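Local coordinates for mucin-like protocadherin (Homo sapiens, PDB 6OAE), which probably mediates calcium-dependent adhesion to CDHR2 on neighbouring microvilli, this chain comprising the first two extracellular cadherin repeats, at residues 25-30 against 51-56; 106-111 against 200-205; 15-20 against 90-95. All blocks are in the same frame, centred on the assembly; numbering follows the deposited sequence. Where two conformers were deposited one is given.

In the fold
The three contacts are strung along two cadherin repeats joined by a calcium-binding linker. Interaction 3 is the one at the metals: segments 15-20 and 90-95 pair in the first repeat, and their side chains and one backbone carbonyl then reach the calcium ions. Interaction 1 lies in the same repeat, nested between the segments of interaction 3, with centres about 22 Å apart and nearest atoms about 4 Å apart; the side chain of Leu56 is about 14 Å from a calcium. Interaction 2 belongs to the second repeat, its centre about 45 Å from that of interaction 3 and about 66 Å from that of interaction 1. Interactions 2 and 3 both pair strands in parallel.

Interaction 1: 25-30 against 51-56; sequences LVDIHV and GNQLFL
In the beta sandwich of the first cadherin repeat, the short strand 26-27 runs antiparallel to strand 53-56, at the border of a three-stranded sheet. Three backbone hydrogen bonds join the two segments. Leu54 is gripped twice: its N donates to Val26 O at 3.0 Å, and its O receives Leu25 N at 2.8 Å, nearly along the C=O axis. The chain turns at Leu25 (psi -41°) before entering the extended Val26. Farther on, Ile28 N gives an almost straight bond to Asn52 O (2.7 Å), arriving above the carbonyl plane. Asn52 and Gly51 have left-handed backbone angles in the turn from strand 47-50, and both residue types accept this conformation readily.

The buried face carries Val26 and Leu54, where Val26 CG1 lies 4.0 Å from Leu54 CB. Ile28 CD1 approaches Leu54 CB, and the side chains of Leu25 and Leu54 cross obliquely, CD1 of the first nearest CD2 of the second; Phe47, Ile49, Ala70 and Leu72 continue this apolar layer. Val30 sets CG2 against the flat amide of Asn52, crossing it at about a right angle.

On the other face, Asp27 and Gln53 form a non-hydrogen-bonded pair whose polar side chains lie side by side. Both place CG anti to the carbonyl carbon, and Gln53 NE2 donates to Asp27 OD1 at 2.8 Å, in its own amide plane but from above the carboxylate plane.

Interaction 2: 106-111 against 200-205; sequences EIRVEE and VLNVVP
Strand 200-204, the end of the last strand of the second cadherin repeat, lies parallel to strand 106-110, a pairing of first and last strands characteristic of the cadherin beta sandwich. At Val200, the carbonyl O accepts Ile107 N at 2.8 Å, nearly along the C=O axis, while CB supports the aliphatic part of Glu106 (CG at 3.8 Å), so that the carboxylate can remain at the surface. Leu201 turns to the opposite, buried face; its CD1 leans across to Val109 CG2, at 3.5 Å a close apolar contact. Asn202 uses both backbone groups: N donates almost straight to Ile107 O (2.9 Å), and O accepts Val109 N from above the carbonyl plane. Its CB lies beside Arg108 CG, whose chain bends at chi3 (-57°) and leads the guanidinium away. Val203, again on the buried face, has CG1 anti to the backbone N and presses it on Glu111 CB at 3.9 Å. Val204 N donates to Val109 O, and Val204 O receives Glu111 N at 3.0 Å. Its branches divide the neighbours, CG1 resting on Arg108 CB and CG2 on Glu110 CG (3.7 Å). An alanine here would lose both branches and would probably leave the aliphatic stems of Arg108 and Glu110 less well packed. Beyond, Pro205 and Val203 touch Phe169, whose N binds Glu111 OE1. Strand 194-204 thus lies between edge strand 104-110 and strand 174-182, with strand 118-120 and Leu167 packed against Ile107 and Val109.

Interaction 3: 15-20 against 90-95; sequences VEENTN and VLDVND. With CA (calcium ion), chain C; CA (calcium ion), chain D; CA (calcium ion), chain E.
The calcium-binding linker between the two cadherin repeats begins where strands 12-16 and 79-91 end side by side. The strands are parallel here: Leu91 N donates to Val15 O at 3.0 Å, and Leu91 O receives Glu17 N in its carbonyl plane. From Glu16 to Thr19 the first segment makes a type II beta turn, whose Glu16 O accepts both Thr19 N and Thr19 OG1.

Glu17 carries the contact. Its CG takes the crowded position between backbone N and carbonyl carbon (chi1 59°), and the chain then extends, with CB against Val90 CG1, until the carboxylate bridges two calcium ions. Glu17 OE1 binds one calcium and, on its anti lone pair, also accepts Val93 N at 2.8 Å; Glu17 OE2 binds the second calcium at 2.4 Å.

Residues 92-95 belong to the DXNDN linker motif of cadherins, completed by Asn96. Asp92 OD1 binds the first calcium at 2.2 Å, and Val93 contributes its backbone O, so its side chain can remain apolar and pack on Glu17 CG. Asn94, pointing away from segment 15-20, uses OD1 to bind the third calcium, which Asn96, Asp129, Asp131, Asp134 and Asp183 also surround. Asp95 meets Glu17 tip to tip, the carboxylate planes 64° apart, and bridges the same two ions; Glu17 OE2 and Asp95 OD2 are 3.2 Å apart, a proximity the metal charge probably makes tolerable. Asn18 ND2 donates to Asp95 OD2 at 2.9 Å from above the carboxylate plane, while Asn18 OD1 accepts from a water bound to the second calcium. Asp61 and Glu63 add further ligands to that ion.

Interaction 1: 25-30 against 51-56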
# COMPACT_ATOMS: atom_id res chain seq x y z
N LEU A 25 -5.76 4.17 -25.89
CA LEU A 25 -4.32 4.34 -25.54
C LEU A 25 -3.56 4.72 -26.79
O LEU A 25 -2.66 5.58 -26.71
CB LEU A 25 -3.73 3.04 -24.99
CG LEU A 25 -4.30 2.53 -23.68
CD1 LEU A 25 -3.71 1.16 -23.35
CD2 LEU A 25 -4.04 3.54 -22.57
N VAL A 26 -3.88 4.09 -27.91
CA VAL A 26 -3.06 4.30 -29.12
C VAL A 26 -3.81 3.82 -30.37
O VAL A 26 -4.55 2.84 -30.30
CB VAL A 26 -1.68 3.63 -28.95
CG1 VAL A 26 -1.74 2.12 -29.05
CG2 VAL A 26 -0.66 4.19 -29.91
N ASP A 27 -3.57 4.53 -31.46
CA ASP A 27 -3.98 4.13 -32.83
C ASP A 27 -2.96 3.10 -33.33
O ASP A 27 -1.74 3.31 -33.17
CB ASP A 27 -4.14 5.36 -33.72
CG ASP A 27 -5.32 6.26 -33.34
OD1 ASP A 27 -5.91 6.07 -32.24
OD2 ASP A 27 -5.65 7.13 -34.13
N ILE A 28 -3.43 2.00 -33.89
CA ILE A 28 -2.56 0.97 -34.50
C ILE A 28 -2.60 1.24 -36.00
O ILE A 28 -3.71 1.21 -36.57
CB ILE A 28 -3.03 -0.45 -34.13
CG1 ILE A 28 -3.15 -0.63 -32.61
CG2 ILE A 28 -2.10 -1.50 -34.76
CD1 ILE A 28 -4.01 -1.80 -32.21
N HIS A 29 -1.45 1.52 -36.58
CA HIS A 29 -1.29 1.68 -38.05
C HIS A 29 -1.25 0.27 -38.64
O HIS A 29 -0.29 -0.48 -38.30
CB HIS A 29 -0.07 2.52 -38.44
CG HIS A 29 0.21 2.45 -39.91
ND1 HIS A 29 -0.62 3.02 -40.85
CD2 HIS A 29 1.21 1.84 -40.60
CE1 HIS A 29 -0.14 2.78 -42.06
NE2 HIS A 29 0.98 2.06 -41.93
N VAL A 30 -2.25 -0.08 -39.45
CA VAL A 30 -2.42 -1.43 -40.03
C VAL A 30 -2.32 -1.27 -41.54
O VAL A 30 -3.06 -0.48 -42.11
CB VAL A 30 -3.74 -2.07 -39.59
CG1 VAL A 30 -3.93 -3.45 -40.18
CG2 VAL A 30 -3.85 -2.12 -38.06
N GLY A 51 -11.73 -0.74 -34.06
CA GLY A 51 -11.38 0.27 -35.07
C GLY A 51 -9.89 0.55 -35.09
O GLY A 51 -9.53 1.71 -35.24
N ASN A 52 -9.06 -0.48 -34.92
CA ASN A 52 -7.57 -0.37 -34.99
C ASN A 52 -7.07 0.58 -33.90
O ASN A 52 -6.07 1.31 -34.13
CB ASN A 52 -7.13 0.02 -36.42
CG ASN A 52 -7.35 -1.11 -37.40
OD1 ASN A 52 -7.58 -2.25 -37.00
ND2 ASN A 52 -7.28 -0.80 -38.68
N GLN A 53 -7.74 0.58 -32.74
CA GLN A 53 -7.28 1.34 -31.54
C GLN A 53 -7.21 0.36 -30.39
O GLN A 53 -8.07 -0.55 -30.33
CB GLN A 53 -8.23 2.50 -31.23
CG GLN A 53 -8.31 3.55 -32.34
CD GLN A 53 -9.23 4.69 -31.97
OE1 GLN A 53 -10.39 4.48 -31.66
NE2 GLN A 53 -8.73 5.90 -32.02
N LEU A 54 -6.22 0.53 -29.51
CA LEU A 54 -6.06 -0.28 -28.29
C LEU A 54 -6.70 0.47 -27.14
O LEU A 54 -6.39 1.66 -26.93
CB LEU A 54 -4.58 -0.54 -28.00
CG LEU A 54 -4.30 -1.39 -26.77
CD1 LEU A 54 -4.84 -2.79 -26.93
CD2 LEU A 54 -2.81 -1.40 -26.47
N PHE A 55 -7.56 -0.22 -26.42
CA PHE A 55 -8.26 0.30 -25.23
C PHE A 55 -7.95 -0.56 -24.01
O PHE A 55 -7.67 -1.77 -24.19
CB PHE A 55 -9.77 0.26 -25.47
CG PHE A 55 -10.31 1.17 -26.54
CD1 PHE A 55 -10.43 0.72 -27.85
CD2 PHE A 55 -10.75 2.45 -26.22
CE1 PHE A 55 -10.94 1.56 -28.83
CE2 PHE A 55 -11.26 3.28 -27.21
CZ PHE A 55 -11.37 2.83 -28.51
N LEU A 56 -7.99 0.07 -22.84
CA LEU A 56 -8.09 -0.58 -21.51
C LEU A 56 -9.57 -0.77 -21.22
O LEU A 56 -10.28 0.24 -21.34
CB LEU A 56 -7.50 0.34 -20.43
CG LEU A 56 -6.08 0.09 -19.97
CD1 LEU A 56 -5.69 1.12 -18.92
CD2 LEU A 56 -5.91 -1.32 -19.42

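Interaction 2: 106-111 against 200-205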
# COMPACT_ATOMS: atom_id res chain seq x y z
N GLU A 106 -4.37 -5.07 26.48
CA GLU A 106 -3.73 -4.92 27.81
C GLU A 106 -2.41 -5.70 27.85
O GLU A 106 -2.35 -6.79 27.27
CB GLU A 106 -4.72 -5.36 28.89
CG GLU A 106 -6.10 -4.75 28.69
CD GLU A 106 -6.93 -4.57 29.95
OE1 GLU A 106 -6.54 -5.12 31.00
OE2 GLU A 106 -7.97 -3.87 29.87
N ILE A 107 -1.40 -5.13 28.50
CA ILE A 107 -0.08 -5.79 28.75
C ILE A 107 0.20 -5.65 30.25
O ILE A 107 0.10 -4.53 30.76
CB ILE A 107 1.06 -5.17 27.92
CG1 ILE A 107 0.87 -5.38 26.41
CG2 ILE A 107 2.40 -5.73 28.40
CD1 ILE A 107 -0.18 -4.50 25.75
N ARG A 108 0.56 -6.75 30.91
CA ARG A 108 0.98 -6.72 32.33
C ARG A 108 2.51 -6.58 32.37
O ARG A 108 3.21 -7.27 31.60
CB ARG A 108 0.34 -7.90 33.06
CG ARG A 108 -1.13 -7.62 33.31
CD ARG A 108 -1.99 -8.80 33.60
NE ARG A 108 -1.95 -9.80 32.56
CZ ARG A 108 -2.52 -9.72 31.36
NH1 ARG A 108 -3.21 -8.64 30.99
NH2 ARG A 108 -2.40 -10.74 30.53
N VAL A 109 3.00 -5.69 33.23
CA VAL A 109 4.45 -5.37 33.34
C VAL A 109 4.83 -5.45 34.81
O VAL A 109 4.18 -4.77 35.64
CB VAL A 109 4.78 -3.98 32.77
CG1 VAL A 109 6.26 -3.86 32.43
CG2 VAL A 109 3.93 -3.62 31.57
N GLU A 110 5.86 -6.22 35.13
CA GLU A 110 6.33 -6.34 36.54
C GLU A 110 6.86 -4.98 36.99
O GLU A 110 7.54 -4.30 36.22
CB GLU A 110 7.34 -7.45 36.67
CG GLU A 110 6.70 -8.81 36.60
CD GLU A 110 7.69 -9.93 36.85
OE1 GLU A 110 8.40 -9.87 37.89
OE2 GLU A 110 7.78 -10.83 36.00
N GLU A 111 6.54 -4.60 38.23
CA GLU A 111 6.99 -3.32 38.82
C GLU A 111 8.52 -3.19 38.75
O GLU A 111 8.99 -2.05 38.61
CB GLU A 111 6.51 -3.25 40.27
CG GLU A 111 6.84 -1.95 40.95
CD GLU A 111 6.49 -1.98 42.41
OE1 GLU A 111 5.64 -1.21 42.82
OE2 GLU A 111 7.08 -2.81 43.14
N VAL A 200 -3.24 -0.61 27.18
CA VAL A 200 -3.41 -0.56 28.65
C VAL A 200 -2.19 -1.27 29.25
O VAL A 200 -2.02 -2.49 28.98
CB VAL A 200 -4.73 -1.20 29.07
CG1 VAL A 200 -4.86 -1.25 30.57
CG2 VAL A 200 -5.92 -0.46 28.45
N LEU A 201 -1.38 -0.55 30.01
CA LEU A 201 -0.21 -1.09 30.74
C LEU A 201 -0.64 -1.25 32.20
O LEU A 201 -0.96 -0.19 32.84
CB LEU A 201 0.97 -0.13 30.59
CG LEU A 201 1.73 -0.17 29.26
CD1 LEU A 201 2.55 -1.43 29.15
CD2 LEU A 201 0.82 -0.07 28.05
N ASN A 202 -0.67 -2.49 32.68
CA ASN A 202 -1.08 -2.83 34.06
C ASN A 202 0.16 -3.30 34.83
O ASN A 202 0.75 -4.33 34.44
CB ASN A 202 -2.18 -3.88 34.07
CG ASN A 202 -2.76 -4.09 35.45
OD1 ASN A 202 -2.93 -3.13 36.20
ND2 ASN A 202 -3.06 -5.33 35.79
N VAL A 203 0.55 -2.55 35.86
CA VAL A 203 1.75 -2.84 36.68
C VAL A 203 1.36 -3.95 37.64
O VAL A 203 0.33 -3.81 38.28
CB VAL A 203 2.27 -1.60 37.42
CG1 VAL A 203 3.50 -1.91 38.27
CG2 VAL A 203 2.57 -0.46 36.47
N VAL A 204 2.14 -5.02 37.70
CA VAL A 204 1.89 -6.12 38.66
C VAL A 204 2.89 -5.91 39.79
O VAL A 204 4.04 -5.54 39.55
CB VAL A 204 1.92 -7.52 38.02
CG1 VAL A 204 0.87 -7.62 36.91
CG2 VAL A 204 3.27 -7.91 37.49
N PRO A 205 2.48 -6.08 41.05
CA PRO A 205 3.39 -5.85 42.17
C PRO A 205 4.44 -6.96 42.36
O PRO A 205 4.28 -8.03 41.82
CB PRO A 205 2.45 -5.79 43.39
CG PRO A 205 1.16 -6.44 42.97
CD PRO A 205 1.12 -6.47 41.46

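Interaction 3: 15-20 against 90-95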
# COMPACT_ATOMS: atom_id res chain seq x y z
N VAL A 15 -0.27 4.63 -16.14
CA VAL A 15 -1.68 4.86 -15.72
C VAL A 15 -1.71 4.73 -14.20
O VAL A 15 -1.31 3.71 -13.70
CB VAL A 15 -2.66 3.88 -16.40
CG1 VAL A 15 -4.09 4.13 -15.96
CG2 VAL A 15 -2.56 3.96 -17.93
N GLU A 16 -2.19 5.76 -13.50
CA GLU A 16 -2.38 5.70 -12.04
C GLU A 16 -3.47 4.68 -11.75
O GLU A 16 -4.50 4.70 -12.46
CB GLU A 16 -2.78 7.03 -11.43
CG GLU A 16 -1.75 8.10 -11.64
CD GLU A 16 -1.76 9.20 -10.59
OE1 GLU A 16 -2.81 9.41 -9.92
OE2 GLU A 16 -0.72 9.84 -10.46
N GLU A 17 -3.27 3.82 -10.77
CA GLU A 17 -4.30 2.83 -10.39
C GLU A 17 -5.57 3.59 -10.04
O GLU A 17 -5.48 4.78 -9.64
CB GLU A 17 -3.85 1.93 -9.27
CG GLU A 17 -3.48 2.66 -7.99
CD GLU A 17 -3.39 1.73 -6.80
OE1 GLU A 17 -2.67 2.08 -5.85
OE2 GLU A 17 -4.03 0.67 -6.83
N ASN A 18 -6.73 2.95 -10.22
CA ASN A 18 -8.08 3.49 -9.94
C ASN A 18 -8.47 4.55 -10.98
O ASN A 18 -9.51 5.15 -10.80
CB ASN A 18 -8.19 4.01 -8.50
CG ASN A 18 -7.76 2.95 -7.51
OD1 ASN A 18 -7.98 1.76 -7.74
ND2 ASN A 18 -7.14 3.36 -6.42
N THR A 19 -7.69 4.76 -12.04
CA THR A 19 -8.08 5.64 -13.16
C THR A 19 -8.87 4.83 -14.19
O THR A 19 -8.39 3.77 -14.61
CB THR A 19 -6.86 6.31 -13.81
OG1 THR A 19 -6.15 6.90 -12.73
CG2 THR A 19 -7.27 7.33 -14.85
N ASN A 20 -10.04 5.35 -14.57
CA ASN A 20 -10.89 4.81 -15.66
C ASN A 20 -10.37 5.44 -16.95
O ASN A 20 -10.58 6.64 -17.14
CB ASN A 20 -12.36 5.09 -15.36
CG ASN A 20 -13.32 4.78 -16.48
OD1 ASN A 20 -12.91 4.57 -17.63
ND2 ASN A 20 -14.60 4.78 -16.17
N VAL A 90 1.39 0.43 -14.25
CA VAL A 90 0.40 0.95 -13.28
C VAL A 90 1.15 1.62 -12.13
O VAL A 90 2.06 0.98 -11.56
CB VAL A 90 -0.53 -0.16 -12.77
CG1 VAL A 90 -1.56 0.41 -11.80
CG2 VAL A 90 -1.21 -0.89 -13.92
N LEU A 91 0.77 2.84 -11.77
CA LEU A 91 1.44 3.65 -10.73
C LEU A 91 0.66 3.49 -9.43
O LEU A 91 -0.59 3.60 -9.44
CB LEU A 91 1.51 5.12 -11.13
CG LEU A 91 2.22 5.43 -12.44
CD1 LEU A 91 2.26 6.93 -12.67
CD2 LEU A 91 3.61 4.82 -12.49
N ASP A 92 1.39 3.26 -8.35
CA ASP A 92 0.79 3.09 -7.01
C ASP A 92 0.22 4.43 -6.53
O ASP A 92 0.86 5.51 -6.75
CB ASP A 92 1.80 2.52 -6.00
CG ASP A 92 1.17 2.32 -4.64
OD1 ASP A 92 -0.02 1.85 -4.58
OD2 ASP A 92 1.86 2.66 -3.63
N VAL A 93 -0.95 4.35 -5.93
CA VAL A 93 -1.66 5.45 -5.23
C VAL A 93 -1.79 5.03 -3.77
O VAL A 93 -1.90 3.79 -3.50
CB VAL A 93 -3.02 5.71 -5.91
CG1 VAL A 93 -3.97 6.56 -5.05
CG2 VAL A 93 -2.84 6.34 -7.30
N ASN A 94 -1.77 5.98 -2.84
CA ASN A 94 -2.04 5.71 -1.41
C ASN A 94 -3.55 5.52 -1.28
O ASN A 94 -4.26 6.50 -0.96
CB ASN A 94 -1.46 6.82 -0.52
CG ASN A 94 -1.71 6.56 0.95
OD1 ASN A 94 -2.14 5.47 1.30
ND2 ASN A 94 -1.46 7.55 1.80
N ASP A 95 -4.05 4.31 -1.56
CA ASP A 95 -5.51 4.01 -1.64
C ASP A 95 -5.94 3.02 -0.54
O ASP A 95 -7.13 2.62 -0.55
CB ASP A 95 -5.90 3.54 -3.05
CG ASP A 95 -5.27 2.25 -3.54
OD1 ASP A 95 -4.19 1.89 -3.06
OD2 ASP A 95 -5.88 1.59 -4.45
CA CA C . -2.03 1.45 -3.68
CA CA D . -5.27 -0.42 -5.15
CA CA E . -1.71 3.54 2.61
O HOH W 1 -7.40 -0.41 -6.28